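Local coordinates for protein malate synthase (Haloferax volcanii, PDB 3OYZ) that catalyses the magnesium-dependent Claisen condensation of acetyl-CoA with glyoxylate and hydrolysis of the malyl-CoA intermediate, giving malate for the glyoxylate cycle, at residues L185-M197 with E205-S217. Residues are numbered along the deposited sequence; the frame is centred on the assembly and turned at random.
Sequences LLVDGEVDYTKDM and ELPAWPELRHNTS. With K (potassium ion), chain F; MG (magnesium ion), chain D; K (potassium ion), chain B; PYR (pyruvic acid), chain C.
Y193 and W209 meet in a T-shaped stack: the CD2–CE2 edge of the tyrosine points into the indole face, the tyrosine and six-membered ring centroids lying 4.8 Å apart with planes at 84°. With CG anti to the backbone N (chi1 -178°), Y193 also turns one face to L212, whose CD2 makes a CH-pi contact 3.8 Å from the ring centroid; CG of M197 lies off-centre over the other face. Around the indole, M197 CB touches CH2 at 3.6 Å and E190 CG passes CD1, while L206 fits its two methyls against V191, E190 and T194.

A hydrogen bond helps to set the indole's rotation. Its NE1 donates almost straight (171°), in the ring plane, to T194 OG1 at 3.2 Å; that hydroxyl in turn donates to E190 O at 2.7 Å, linking tryptophan to the first turn of helix 190-197. A leucine in place of W209 would probably leave T194 OG1 without this donor and open a gap beside the edge of Y193. Along the strand, T216 OG1 lies 2.7 Å from D188 OD1, within hydrogen-bonding distance, though its one proton may go there or to L212 O. R213 grips A208 O side-on through NE and NH2, its NH1 hydrogen-bonded to N248 and salt-bridged to D247. E190 OE2 rests against R213 CG but makes its salt bridge with R244.

The first turn of helix 190-197 also holds ligand and metal: V191 N donates to pyruvate OXT at 2.8 Å, and D192 OD2 binds magnesium together with E158. Pyruvate, at the glyoxylate site, sits at the strand's C-terminal end, as is usual in TIM barrels. Helix 210-217 covers strand 185-188 from outside, antiparallel to it; strands 152-157 and 226-229 flank that strand, and helix 389-395 packs against helix 190-197.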
loop_
_atom_site.group_PDB
_atom_site.type_symbol
_atom_site.label_atom_id
_atom_site.label_comp_id
_atom_site.label_asym_id
_atom_site.label_seq_id
_atom_site.Cartn_x
_atom_site.Cartn_y
_atom_site.Cartn_z
ATOM N N LEU A 185 -3.216 -19.477 9.293
ATOM C CA LEU A 185 -2.752 -18.837 8.067
ATOM C C LEU A 185 -3.737 -17.703 7.698
ATOM O O LEU A 185 -4.985 -17.807 7.883
ATOM C CB LEU A 185 -2.784 -19.793 6.844
ATOM C CG LEU A 185 -2.041 -21.124 7.098
ATOM C CD1 LEU A 185 -2.301 -22.059 5.924
ATOM C CD2 LEU A 185 -0.567 -20.760 7.064
ATOM N N LEU A 186 -3.138 -16.670 7.116
ATOM C CA LEU A 186 -3.930 -15.608 6.500
ATOM C C LEU A 186 -3.610 -15.753 5.036
ATOM O O LEU A 186 -2.452 -15.547 4.616
ATOM C CB LEU A 186 -3.439 -14.221 6.969
ATOM C CG LEU A 186 -3.443 -14.079 8.504
ATOM C CD1 LEU A 186 -2.858 -12.621 8.838
ATOM C CD2 LEU A 186 -4.882 -14.395 9.040
ATOM N N VAL A 187 -4.637 -16.059 4.245
ATOM C CA VAL A 187 -4.327 -16.479 2.877
ATOM C C VAL A 187 -5.035 -15.568 1.919
ATOM O O VAL A 187 -6.219 -15.442 2.037
ATOM C CB VAL A 187 -4.851 -17.935 2.590
ATOM C CG1 VAL A 187 -4.453 -18.413 1.207
ATOM C CG2 VAL A 187 -4.352 -18.904 3.646
ATOM N N ASP A 188 -4.368 -14.914 0.967
ATOM C CA ASP A 188 -5.102 -14.081 0.024
ATOM C C ASP A 188 -5.947 -14.891 -0.955
ATOM O O ASP A 188 -5.484 -15.938 -1.431
ATOM C CB ASP A 188 -4.143 -13.209 -0.767
ATOM C CG ASP A 188 -3.575 -12.104 0.108
ATOM O OD1 ASP A 188 -4.312 -11.768 1.054
ATOM O OD2 ASP A 188 -2.451 -11.656 -0.078
ATOM N N GLY A 189 -7.124 -14.359 -1.277
ATOM C CA GLY A 189 -7.956 -14.943 -2.298
ATOM C C GLY A 189 -8.167 -13.938 -3.402
ATOM O O GLY A 189 -9.204 -13.323 -3.462
ATOM N N GLU A 190 -7.218 -13.831 -4.317
ATOM C CA GLU A 190 -7.245 -12.761 -5.312
ATOM C C GLU A 190 -8.473 -12.771 -6.212
ATOM O O GLU A 190 -8.856 -11.705 -6.701
ATOM C CB GLU A 190 -5.976 -12.696 -6.149
ATOM C CG GLU A 190 -4.831 -11.865 -5.564
ATOM C CD GLU A 190 -3.887 -12.657 -4.670
ATOM O OE1 GLU A 190 -4.330 -13.742 -4.249
ATOM O OE2 GLU A 190 -2.765 -12.193 -4.340
ATOM N N VAL A 191 -9.109 -13.926 -6.379
ATOM C CA VAL A 191 -10.177 -14.028 -7.377
ATOM C C VAL A 191 -11.449 -13.393 -6.803
ATOM O O VAL A 191 -11.990 -12.458 -7.389
ATOM C CB VAL A 191 -10.441 -15.468 -7.862
ATOM C CG1 VAL A 191 -11.391 -15.354 -9.043
ATOM C CG2 VAL A 191 -9.140 -16.080 -8.340
ATOM N N ASP A 192 -11.926 -13.896 -5.674
ATOM C CA ASP A 192 -13.069 -13.250 -5.040
ATOM C C ASP A 192 -12.736 -11.818 -4.571
ATOM O O ASP A 192 -13.616 -10.945 -4.564
ATOM C CB ASP A 192 -13.492 -14.083 -3.846
ATOM C CG ASP A 192 -14.417 -15.255 -4.249
ATOM O OD1 ASP A 192 -15.324 -14.937 -5.038
ATOM O OD2 ASP A 192 -14.154 -16.415 -3.836
ATOM N N TYR A 193 -11.462 -11.537 -4.310
ATOM C CA TYR A 193 -11.113 -10.178 -3.911
ATOM C C TYR A 193 -11.276 -9.232 -5.077
ATOM O O TYR A 193 -11.828 -8.144 -4.938
ATOM C CB TYR A 193 -9.657 -10.192 -3.446
ATOM C CG TYR A 193 -9.145 -8.843 -2.954
ATOM C CD1 TYR A 193 -9.434 -8.418 -1.659
ATOM C CD2 TYR A 193 -8.340 -8.041 -3.769
ATOM C CE1 TYR A 193 -8.920 -7.156 -1.184
ATOM C CE2 TYR A 193 -7.833 -6.834 -3.312
ATOM C CZ TYR A 193 -8.078 -6.425 -2.010
ATOM O OH TYR A 193 -7.543 -5.184 -1.678
ATOM N N THR A 194 -10.843 -9.646 -6.268
ATOM C CA THR A 194 -11.065 -8.874 -7.507
ATOM C C THR A 194 -12.499 -8.509 -7.713
ATOM O O THR A 194 -12.800 -7.352 -8.067
ATOM C CB THR A 194 -10.608 -9.678 -8.741
ATOM O OG1 THR A 194 -9.203 -9.795 -8.603
ATOM C CG2 THR A 194 -10.887 -8.940 -10.121
ATOM N N LYS A 195 -13.364 -9.499 -7.467
ATOM C CA LYS A 195 -14.816 -9.354 -7.476
ATOM C C LYS A 195 -15.287 -8.273 -6.486
ATOM O O LYS A 195 -16.000 -7.322 -6.790
ATOM C CB LYS A 195 -15.431 -10.725 -7.132
ATOM C CG LYS A 195 -16.923 -10.739 -6.730
ATOM C CD LYS A 195 -17.490 -12.119 -6.368
ATOM C CE LYS A 195 -17.119 -12.725 -5.018
ATOM N NZ LYS A 195 -16.976 -11.687 -3.962
ATOM N N ASP A 196 -14.868 -8.457 -5.239
ATOM C CA ASP A 196 -15.310 -7.569 -4.158
ATOM C C ASP A 196 -14.830 -6.154 -4.400
ATOM O O ASP A 196 -15.545 -5.209 -4.105
ATOM C CB ASP A 196 -14.848 -8.163 -2.795
ATOM C CG ASP A 196 -15.366 -7.306 -1.585
ATOM O OD1 ASP A 196 -16.570 -7.403 -1.301
ATOM O OD2 ASP A 196 -14.630 -6.506 -0.947
ATOM N N MET A 197 -13.619 -5.979 -4.939
ATOM C CA MET A 197 -13.042 -4.682 -5.233
ATOM C C MET A 197 -13.607 -4.116 -6.553
ATOM O O MET A 197 -13.393 -2.898 -6.813
ATOM C CB MET A 197 -11.488 -4.762 -5.269
ATOM C CG MET A 197 -10.854 -5.223 -3.864
ATOM S SD MET A 197 -10.937 -3.701 -2.788
ATOM C CE MET A 197 -9.434 -2.904 -3.380
ATOM N N GLU A 205 -7.489 -11.332 -16.963
ATOM C CA GLU A 205 -6.585 -11.964 -15.994
ATOM C C GLU A 205 -6.643 -11.166 -14.648
ATOM O O GLU A 205 -7.014 -9.971 -14.641
ATOM C CB GLU A 205 -5.132 -11.965 -16.486
ATOM C CG GLU A 205 -4.773 -12.926 -17.661
ATOM C CD GLU A 205 -5.359 -14.366 -17.630
ATOM O OE1 GLU A 205 -5.084 -15.184 -16.717
ATOM O OE2 GLU A 205 -6.110 -14.726 -18.571
ATOM N N LEU A 206 -6.261 -11.826 -13.558
ATOM C CA LEU A 206 -6.242 -11.194 -12.236
ATOM C C LEU A 206 -5.289 -10.012 -12.183
ATOM O O LEU A 206 -4.147 -10.100 -12.651
ATOM C CB LEU A 206 -5.780 -12.215 -11.201
ATOM C CG LEU A 206 -6.724 -13.367 -10.942
ATOM C CD1 LEU A 206 -6.030 -14.207 -9.843
ATOM C CD2 LEU A 206 -8.089 -12.924 -10.439
ATOM N N PRO A 207 -5.727 -8.865 -11.613
ATOM C CA PRO A 207 -4.717 -7.883 -11.246
ATOM C C PRO A 207 -3.678 -8.503 -10.260
ATOM O O PRO A 207 -3.921 -9.469 -9.551
ATOM C CB PRO A 207 -5.522 -6.802 -10.460
ATOM C CG PRO A 207 -6.927 -7.081 -10.733
ATOM C CD PRO A 207 -7.076 -8.557 -11.119
ATOM N N ALA A 208 -2.526 -7.878 -10.122
ATOM C CA ALA A 208 -1.463 -8.360 -9.249
ATOM C C ALA A 208 -1.625 -8.029 -7.744
ATOM O O ALA A 208 -1.028 -8.715 -6.886
ATOM C CB ALA A 208 -0.132 -7.835 -9.822
ATOM N N TRP A 209 -2.436 -7.012 -7.430
ATOM C CA TRP A 209 -2.721 -6.546 -6.026
ATOM C C TRP A 209 -1.509 -6.580 -5.099
ATOM O O TRP A 209 -1.536 -7.207 -4.031
ATOM C CB TRP A 209 -3.788 -7.470 -5.433
ATOM C CG TRP A 209 -5.083 -7.475 -6.169
ATOM C CD1 TRP A 209 -5.699 -8.519 -6.792
ATOM C CD2 TRP A 209 -5.980 -6.359 -6.228
ATOM N NE1 TRP A 209 -6.917 -8.107 -7.242
ATOM C CE2 TRP A 209 -7.124 -6.787 -6.906
ATOM C CE3 TRP A 209 -5.926 -5.051 -5.716
ATOM C CZ2 TRP A 209 -8.214 -5.928 -7.162
ATOM C CZ3 TRP A 209 -7.028 -4.208 -5.920
ATOM C CH2 TRP A 209 -8.148 -4.649 -6.666
ATOM N N PRO A 210 -0.454 -5.834 -5.451
ATOM C CA PRO A 210 0.719 -5.852 -4.556
ATOM C C PRO A 210 0.408 -5.396 -3.153
ATOM O O PRO A 210 0.954 -5.937 -2.197
ATOM C CB PRO A 210 1.710 -4.830 -5.186
ATOM C CG PRO A 210 0.919 -4.082 -6.238
ATOM C CD PRO A 210 -0.355 -4.860 -6.564
ATOM N N GLU A 211 -0.446 -4.381 -3.007
ATOM C CA GLU A 211 -0.776 -3.880 -1.653
ATOM C C GLU A 211 -1.526 -4.870 -0.797
ATOM O O GLU A 211 -1.262 -4.951 0.414
ATOM C CB GLU A 211 -1.599 -2.576 -1.656
ATOM C CG GLU A 211 -0.906 -1.434 -2.420
ATOM C CD GLU A 211 -1.146 -1.452 -3.938
ATOM O OE1 GLU A 211 -1.766 -2.424 -4.480
ATOM O OE2 GLU A 211 -0.655 -0.507 -4.604
ATOM N N LEU A 212 -2.414 -5.649 -1.415
ATOM C CA LEU A 212 -3.075 -6.694 -0.645
ATOM C C LEU A 212 -2.057 -7.654 -0.038
ATOM O O LEU A 212 -2.181 -8.016 1.112
ATOM C CB LEU A 212 -4.090 -7.469 -1.484
ATOM C CG LEU A 212 -4.713 -8.683 -0.829
ATOM C CD1 LEU A 212 -5.501 -8.451 0.486
ATOM C CD2 LEU A 212 -5.457 -9.590 -1.830
ATOM N N ARG A 213 -1.077 -8.064 -0.836
ATOM C CA ARG A 213 -0.084 -9.031 -0.417
ATOM C C ARG A 213 0.842 -8.417 0.618
ATOM O O ARG A 213 1.082 -9.059 1.639
ATOM C CB ARG A 213 0.691 -9.494 -1.675
ATOM C CG ARG A 213 -0.140 -10.376 -2.629
ATOM C CD ARG A 213 0.791 -10.936 -3.740
ATOM N NE ARG A 213 0.901 -9.965 -4.813
ATOM C CZ ARG A 213 1.990 -9.591 -5.474
ATOM N NH1 ARG A 213 3.201 -10.127 -5.284
ATOM N NH2 ARG A 213 1.804 -8.709 -6.444
ATOM N N HIS A 214 1.213 -7.147 0.419
ATOM C CA HIS A 214 1.908 -6.403 1.449
ATOM C C HIS A 214 1.157 -6.400 2.791
ATOM O O HIS A 214 1.727 -6.743 3.841
ATOM C CB HIS A 214 2.241 -4.955 1.069
ATOM C CG HIS A 214 2.885 -4.188 2.186
ATOM N ND1 HIS A 214 4.260 -4.180 2.386
ATOM C CD2 HIS A 214 2.355 -3.453 3.189
ATOM C CE1 HIS A 214 4.541 -3.382 3.405
ATOM N NE2 HIS A 214 3.406 -2.961 3.939
ATOM N N ASN A 215 -0.100 -6.000 2.755
ATOM C CA ASN A 215 -0.934 -5.967 3.980
ATOM C C ASN A 215 -1.204 -7.304 4.657
ATOM O O ASN A 215 -1.266 -7.334 5.888
ATOM C CB ASN A 215 -2.252 -5.261 3.659
ATOM C CG ASN A 215 -2.016 -3.804 3.206
ATOM O OD1 ASN A 215 -0.908 -3.236 3.346
ATOM N ND2 ASN A 215 -2.971 -3.296 2.456
ATOM N N THR A 216 -1.258 -8.395 3.870
ATOM C CA THR A 216 -1.517 -9.730 4.440
ATOM C C THR A 216 -0.200 -10.223 5.056
ATOM O O THR A 216 -0.162 -10.688 6.166
ATOM C CB THR A 216 -1.907 -10.662 3.324
ATOM O OG1 THR A 216 -3.087 -10.062 2.741
ATOM C CG2 THR A 216 -2.221 -12.105 3.957
ATOM N N SER A 217 0.908 -9.941 4.382
ATOM C CA SER A 217 2.210 -10.211 5.010
ATOM C C SER A 217 2.490 -9.453 6.308
ATOM O O SER A 217 2.904 -10.050 7.316
ATOM C CB SER A 217 3.333 -10.029 3.968
ATOM O OG SER A 217 4.587 -10.151 4.689
HETATM K K K F . 5.308 -11.870 6.654
HETATM MG MG MG D . -12.620 -17.196 -3.053
HETATM K K K B . -13.589 -0.662 -5.315
HETATM C C PYR C . -10.223 -16.882 -4.368
HETATM O O PYR C . -11.372 -16.340 -4.228
HETATM O OXT PYR C . -9.239 -16.300 -4.954
HETATM C CA PYR C . -10.026 -18.103 -3.721
HETATM O O3 PYR C . -10.985 -18.632 -3.015
HETATM C CB PYR C . -8.698 -18.762 -3.765
HETATM O O HOH W 1 -13.275 -19.092 -4.310
HETATM O O HOH W 2 -13.421 -18.289 -1.587
#